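Local coordinates for protein bile acid 7a-dehydratase, BaiE (Clostridium hiranonis DSM 13275, PDB 4L8P) that catalyses the 7-alpha-dehydration of bile acids, as a lyase with a SnoaL-like, cystatin-like fold, at residues A[49-54]-A[58-63]; A[43-48]-A[147-152]. All coordinates share one frame; numbering follows the deposited sequence.

How the contacts relate
Helix 22-55 supplies the first segment of both contacts, 43-48 and then, directly after it, 49-54. Contact 1 closes the shorter loop: after three residues the chain enters helix 58-62, which folds back against the end of the long helix. The chain then runs through helix 83-93 and strands 98-111 and 116-129 before strand 137-152 brings residues 147-152 to 43-48, where contact 2 closes a loop of 98 intervening residues. Contact 1 is nested within this loop. The two meet where Lys48 NZ lies 2.9 Å from Thr63 OG1, a probable hydrogen bond. Together they tie the long helix to its short neighbour and to the curved sheet.

Contact 1. Residues A[49-54]-A[58-63]; sequences YFRCLD and WDELET
The carbonyl oxygen of Glu60, a residue whose side chain packs on Cys52, is gripped by two donors of Thr63: the backbone N and, at 2.6 Å, OG1, which lies in the carbonyl plane. Thr63 thus folds back on this carbonyl, and Lys48 NZ is a further partner of its OG1. Glu60 itself runs extended across the sulfur, its CG 3.5 Å from Cys52 SG. Its OE2 stays 4.1 Å from Arg51 NH1, beyond a salt bridge, with the carboxylate and guanidinium planes 73° apart. A water joins them instead, donating to Glu60 OE2 at 2.8 Å and accepting from Arg51 NH2 at the guanidinium edge. The stronger partner of Arg51 is Glu108 of the second subunit, bound through NE.

Leu61 fills the middle of the interface. With its CG anti to the backbone N (chi1 -172°), it sets CD1 3.6 Å from Leu53 CA and CD2 obliquely beside the Tyr49 ring, while its CB meets Cys52 CB. Farther along, the Trp58 indole receives Leu53 CD1 at its edge, 4.0 Å from CZ3.

The two helices run roughly antiparallel, at 155° with axes 8.3 Å apart, as a helical hairpin. Trp58 also packs on Leu90 and Ala91 of helix 83-93, and Leu53 touches His102 of strand 98-111.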
# COMPACT_ATOMS: atom_id res chain seq x y z
N TYR A 49 4.93 -7.82 10.60
CA TYR A 49 6.21 -8.38 10.18
C TYR A 49 7.15 -7.29 9.63
O TYR A 49 8.32 -7.20 10.05
CB TYR A 49 5.98 -9.53 9.16
CG TYR A 49 7.24 -10.06 8.53
CD1 TYR A 49 7.75 -9.48 7.37
CD2 TYR A 49 7.94 -11.11 9.11
CE1 TYR A 49 8.93 -9.91 6.81
CE2 TYR A 49 9.13 -11.57 8.55
CZ TYR A 49 9.62 -10.96 7.41
OH TYR A 49 10.80 -11.42 6.82
N PHE A 50 6.65 -6.47 8.69
CA PHE A 50 7.50 -5.44 8.10
C PHE A 50 7.93 -4.37 9.09
O PHE A 50 9.09 -3.95 9.10
CB PHE A 50 6.81 -4.75 6.91
CG PHE A 50 6.63 -5.61 5.69
CD1 PHE A 50 7.67 -6.38 5.19
CD2 PHE A 50 5.41 -5.60 5.00
CE1 PHE A 50 7.50 -7.13 4.03
CE2 PHE A 50 5.25 -6.36 3.85
CZ PHE A 50 6.29 -7.12 3.38
N ARG A 51 7.00 -3.96 9.93
CA ARG A 51 7.30 -2.98 10.96
C ARG A 51 8.36 -3.50 11.94
O ARG A 51 9.30 -2.79 12.29
CB ARG A 51 5.99 -2.58 11.67
CG ARG A 51 6.12 -1.66 12.84
CD ARG A 51 4.73 -1.19 13.31
NE ARG A 51 3.79 -2.26 13.66
CZ ARG A 51 3.77 -2.94 14.82
NH1 ARG A 51 4.69 -2.71 15.76
NH2 ARG A 51 2.85 -3.87 15.03
N CYS A 52 8.24 -4.76 12.37
CA CYS A 52 9.23 -5.34 13.27
C CYS A 52 10.58 -5.58 12.57
O CYS A 52 11.63 -5.41 13.20
CB CYS A 52 8.71 -6.63 13.88
SG CYS A 52 7.32 -6.38 15.00
N LEU A 53 10.53 -5.98 11.30
CA LEU A 53 11.74 -6.21 10.52
C LEU A 53 12.57 -4.92 10.42
O LEU A 53 13.77 -4.91 10.72
CB LEU A 53 11.37 -6.71 9.12
CG LEU A 53 12.50 -6.95 8.10
CD1 LEU A 53 13.42 -8.04 8.59
CD2 LEU A 53 11.91 -7.33 6.77
N ASP A 54 11.92 -3.85 9.98
CA ASP A 54 12.62 -2.58 9.78
C ASP A 54 12.93 -1.88 11.09
O ASP A 54 13.96 -1.20 11.21
CB ASP A 54 11.84 -1.72 8.82
CG ASP A 54 11.80 -2.31 7.42
OD1 ASP A 54 12.74 -3.02 7.01
OD2 ASP A 54 10.79 -2.06 6.75
N TRP A 58 13.29 -7.84 17.13
CA TRP A 58 13.46 -9.21 16.69
C TRP A 58 12.58 -10.19 17.47
O TRP A 58 11.99 -11.09 16.87
CB TRP A 58 14.92 -9.64 16.73
CG TRP A 58 15.83 -8.75 15.93
CD1 TRP A 58 16.95 -8.08 16.39
CD2 TRP A 58 15.72 -8.45 14.54
NE1 TRP A 58 17.52 -7.37 15.35
CE2 TRP A 58 16.79 -7.57 14.21
CE3 TRP A 58 14.80 -8.81 13.53
CZ2 TRP A 58 16.98 -7.08 12.90
CZ3 TRP A 58 14.99 -8.30 12.21
CH2 TRP A 58 16.08 -7.44 11.93
N ASP A 59 12.45 -9.96 18.78
CA ASP A 59 11.54 -10.77 19.61
C ASP A 59 10.09 -10.67 19.17
O ASP A 59 9.39 -11.68 19.10
CB ASP A 59 11.64 -10.39 21.09
CG ASP A 59 12.97 -10.78 21.71
OD1 ASP A 59 13.63 -11.69 21.17
OD2 ASP A 59 13.35 -10.17 22.73
N GLU A 60 9.64 -9.45 18.90
CA GLU A 60 8.30 -9.24 18.34
C GLU A 60 8.12 -9.85 16.94
O GLU A 60 7.11 -10.50 16.66
CB GLU A 60 7.90 -7.75 18.37
CG GLU A 60 6.40 -7.54 18.18
CD GLU A 60 5.93 -6.12 18.48
OE1 GLU A 60 6.75 -5.22 18.79
OE2 GLU A 60 4.70 -5.90 18.41
N LEU A 61 9.13 -9.70 16.07
CA LEU A 61 9.06 -10.34 14.75
C LEU A 61 8.87 -11.85 14.87
O LEU A 61 8.12 -12.48 14.11
CB LEU A 61 10.31 -10.06 13.94
CG LEU A 61 10.23 -10.53 12.48
CD1 LEU A 61 11.06 -9.58 11.64
CD2 LEU A 61 10.77 -11.94 12.25
N GLU A 62 9.55 -12.47 15.83
CA GLU A 62 9.44 -13.91 16.05
C GLU A 62 7.99 -14.37 16.28
O GLU A 62 7.62 -15.46 15.86
CB GLU A 62 10.32 -14.33 17.25
CG GLU A 62 10.52 -15.83 17.37
CD GLU A 62 11.46 -16.21 18.51
OE1 GLU A 62 12.37 -15.42 18.81
OE2 GLU A 62 11.30 -17.30 19.08
N THR A 63 7.16 -13.53 16.88
CA THR A 63 5.74 -13.86 17.16
C THR A 63 4.87 -13.92 15.90
O THR A 63 3.77 -14.44 15.95
CB THR A 63 5.08 -12.89 18.16
OG1 THR A 63 4.88 -11.59 17.56
CG2 THR A 63 5.89 -12.77 19.44
O HOH W 1 2.16 -5.09 17.65

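Contact 2. Residues A[43-48]-A[147-152]; sequences KQLKAK and DKYEKI
Lys46 leaves helix 43-48 pointing at strand 147-152 and reaches the carboxylate of Asp147 with a single kink. From CB, which is directed at the strand, the chain continues to a CG anti to the backbone N, and the bend at chi2 (67°) turns the remainder toward the acid. Contacts begin at CD, which lies 3.4 Å from Asp147 OD2 and also passes the phenol oxygen of Tyr149. CE comes closer still to OD2, and NZ ends 2.7 Å from it in a salt bridge. The ammonium meets OD2 on the syn side, 19° out of the carboxylate plane, with a second, weak bond to OD1 at 3.2 Å.

Asp147 and Tyr149 alternate with Lys148 along the strand, so both turn inward to the helix. This is the cystatin-like alpha+beta arrangement, in which a long helix packs across a curved antiparallel sheet; here helix and strand run at 114° with their axes 11.3 Å apart.

Tyr149 OH lies 2.6 Å from the same Asp147 OD2, a bond of weak geometry, and is held more firmly by Trp121 NE1. Thr161 OG1 bonds OD1, while the Trp121 ring forms a cation-pi contact with Lys46. Lys46 NZ, Tyr149 OH and Thr161 OG1 thus share the two oxygens of the buried carboxylate.

Beside this polar cluster Leu45 and Tyr149 lie alongside one another, running in opposing senses. Leu45 CD2 lies 3.9 Å from Tyr149 CD1, approaching the ring obliquely, and Ile158 of strand 155-172 touches both side chains.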
# COMPACT_ATOMS: atom_id res chain seq x y z
N LYS A 43 -3.48 -9.43 6.49
CA LYS A 43 -2.89 -8.13 6.08
C LYS A 43 -2.21 -7.42 7.28
O LYS A 43 -1.13 -6.83 7.12
CB LYS A 43 -3.96 -7.22 5.49
CG LYS A 43 -4.52 -7.71 4.18
CD LYS A 43 -5.63 -6.78 3.76
CE LYS A 43 -6.19 -7.15 2.40
NZ LYS A 43 -7.39 -6.30 2.13
N GLN A 44 -2.81 -7.51 8.47
CA GLN A 44 -2.23 -6.89 9.68
C GLN A 44 -1.00 -7.64 10.20
O GLN A 44 -0.06 -7.03 10.69
CB GLN A 44 -3.26 -6.74 10.78
CG GLN A 44 -4.40 -5.80 10.38
CD GLN A 44 -5.12 -5.13 11.54
OE1 GLN A 44 -4.55 -4.94 12.62
NE2 GLN A 44 -6.34 -4.69 11.29
N LEU A 45 -1.02 -8.95 10.03
CA LEU A 45 0.11 -9.82 10.37
C LEU A 45 1.31 -9.44 9.53
O LEU A 45 2.43 -9.27 10.03
CB LEU A 45 -0.26 -11.30 10.13
CG LEU A 45 0.86 -12.34 10.15
CD1 LEU A 45 1.44 -12.48 11.54
CD2 LEU A 45 0.32 -13.68 9.66
N LYS A 46 1.12 -9.34 8.21
CA LYS A 46 2.23 -8.96 7.33
C LYS A 46 2.73 -7.54 7.62
O LYS A 46 3.94 -7.28 7.60
CB LYS A 46 1.85 -9.11 5.86
CG LYS A 46 3.05 -8.98 4.91
CD LYS A 46 4.04 -10.16 5.08
CE LYS A 46 5.06 -10.19 3.95
NZ LYS A 46 5.79 -11.45 3.84
N ALA A 47 1.81 -6.64 7.93
CA ALA A 47 2.18 -5.27 8.34
C ALA A 47 3.08 -5.28 9.56
O ALA A 47 4.10 -4.60 9.59
CB ALA A 47 0.94 -4.46 8.61
N LYS A 48 2.71 -6.09 10.55
CA LYS A 48 3.48 -6.23 11.78
C LYS A 48 4.87 -6.80 11.46
O LYS A 48 5.87 -6.34 12.01
CB LYS A 48 2.74 -7.10 12.80
CG LYS A 48 3.49 -7.36 14.08
CD LYS A 48 2.66 -8.24 15.03
CE LYS A 48 3.45 -8.66 16.26
NZ LYS A 48 2.70 -9.68 17.07
N ASP A 147 3.41 -15.60 -0.10
CA ASP A 147 3.51 -16.10 1.28
C ASP A 147 2.52 -17.25 1.49
O ASP A 147 1.46 -17.28 0.84
CB ASP A 147 3.06 -15.05 2.30
CG ASP A 147 3.98 -13.84 2.40
OD1 ASP A 147 5.12 -13.82 1.85
OD2 ASP A 147 3.57 -12.89 3.10
N LYS A 148 2.85 -18.12 2.44
CA LYS A 148 1.94 -19.14 2.93
C LYS A 148 1.75 -18.89 4.44
O LYS A 148 2.74 -18.69 5.18
CB LYS A 148 2.48 -20.55 2.70
CG LYS A 148 2.75 -20.90 1.25
CD LYS A 148 1.45 -20.98 0.45
CE LYS A 148 1.67 -21.14 -1.05
NZ LYS A 148 0.35 -21.41 -1.70
N TYR A 149 0.50 -18.96 4.88
CA TYR A 149 0.12 -18.68 6.26
C TYR A 149 -0.62 -19.86 6.83
O TYR A 149 -1.26 -20.65 6.12
CB TYR A 149 -0.80 -17.44 6.37
CG TYR A 149 -0.33 -16.22 5.62
CD1 TYR A 149 0.63 -15.35 6.17
CD2 TYR A 149 -0.80 -15.93 4.37
CE1 TYR A 149 1.09 -14.23 5.45
CE2 TYR A 149 -0.37 -14.82 3.67
CZ TYR A 149 0.57 -13.96 4.23
OH TYR A 149 1.02 -12.84 3.51
N GLU A 150 -0.57 -19.95 8.15
CA GLU A 150 -1.39 -20.93 8.84
C GLU A 150 -1.98 -20.36 10.10
O GLU A 150 -1.41 -19.46 10.70
CB GLU A 150 -0.61 -22.20 9.07
CG GLU A 150 0.42 -22.15 10.16
CD GLU A 150 1.10 -23.51 10.34
OE1 GLU A 150 0.40 -24.55 10.43
OE2 GLU A 150 2.33 -23.52 10.39
N LYS A 151 -3.14 -20.88 10.45
CA LYS A 151 -3.92 -20.39 11.58
C LYS A 151 -3.87 -21.48 12.66
O LYS A 151 -4.24 -22.62 12.41
CB LYS A 151 -5.37 -20.12 11.17
CG LYS A 151 -6.12 -19.28 12.20
CD LYS A 151 -7.56 -19.01 11.74
CE LYS A 151 -8.22 -17.94 12.57
NZ LYS A 151 -9.62 -17.72 12.09
N ILE A 152 -3.39 -21.09 13.83
CA ILE A 152 -3.20 -22.01 14.96
C ILE A 152 -3.83 -21.35 16.17
O ILE A 152 -3.49 -20.20 16.49
CB ILE A 152 -1.71 -22.29 15.20
CG1 ILE A 152 -1.10 -23.00 13.98
CG2 ILE A 152 -1.53 -23.12 16.48
CD1 ILE A 152 0.41 -23.04 13.96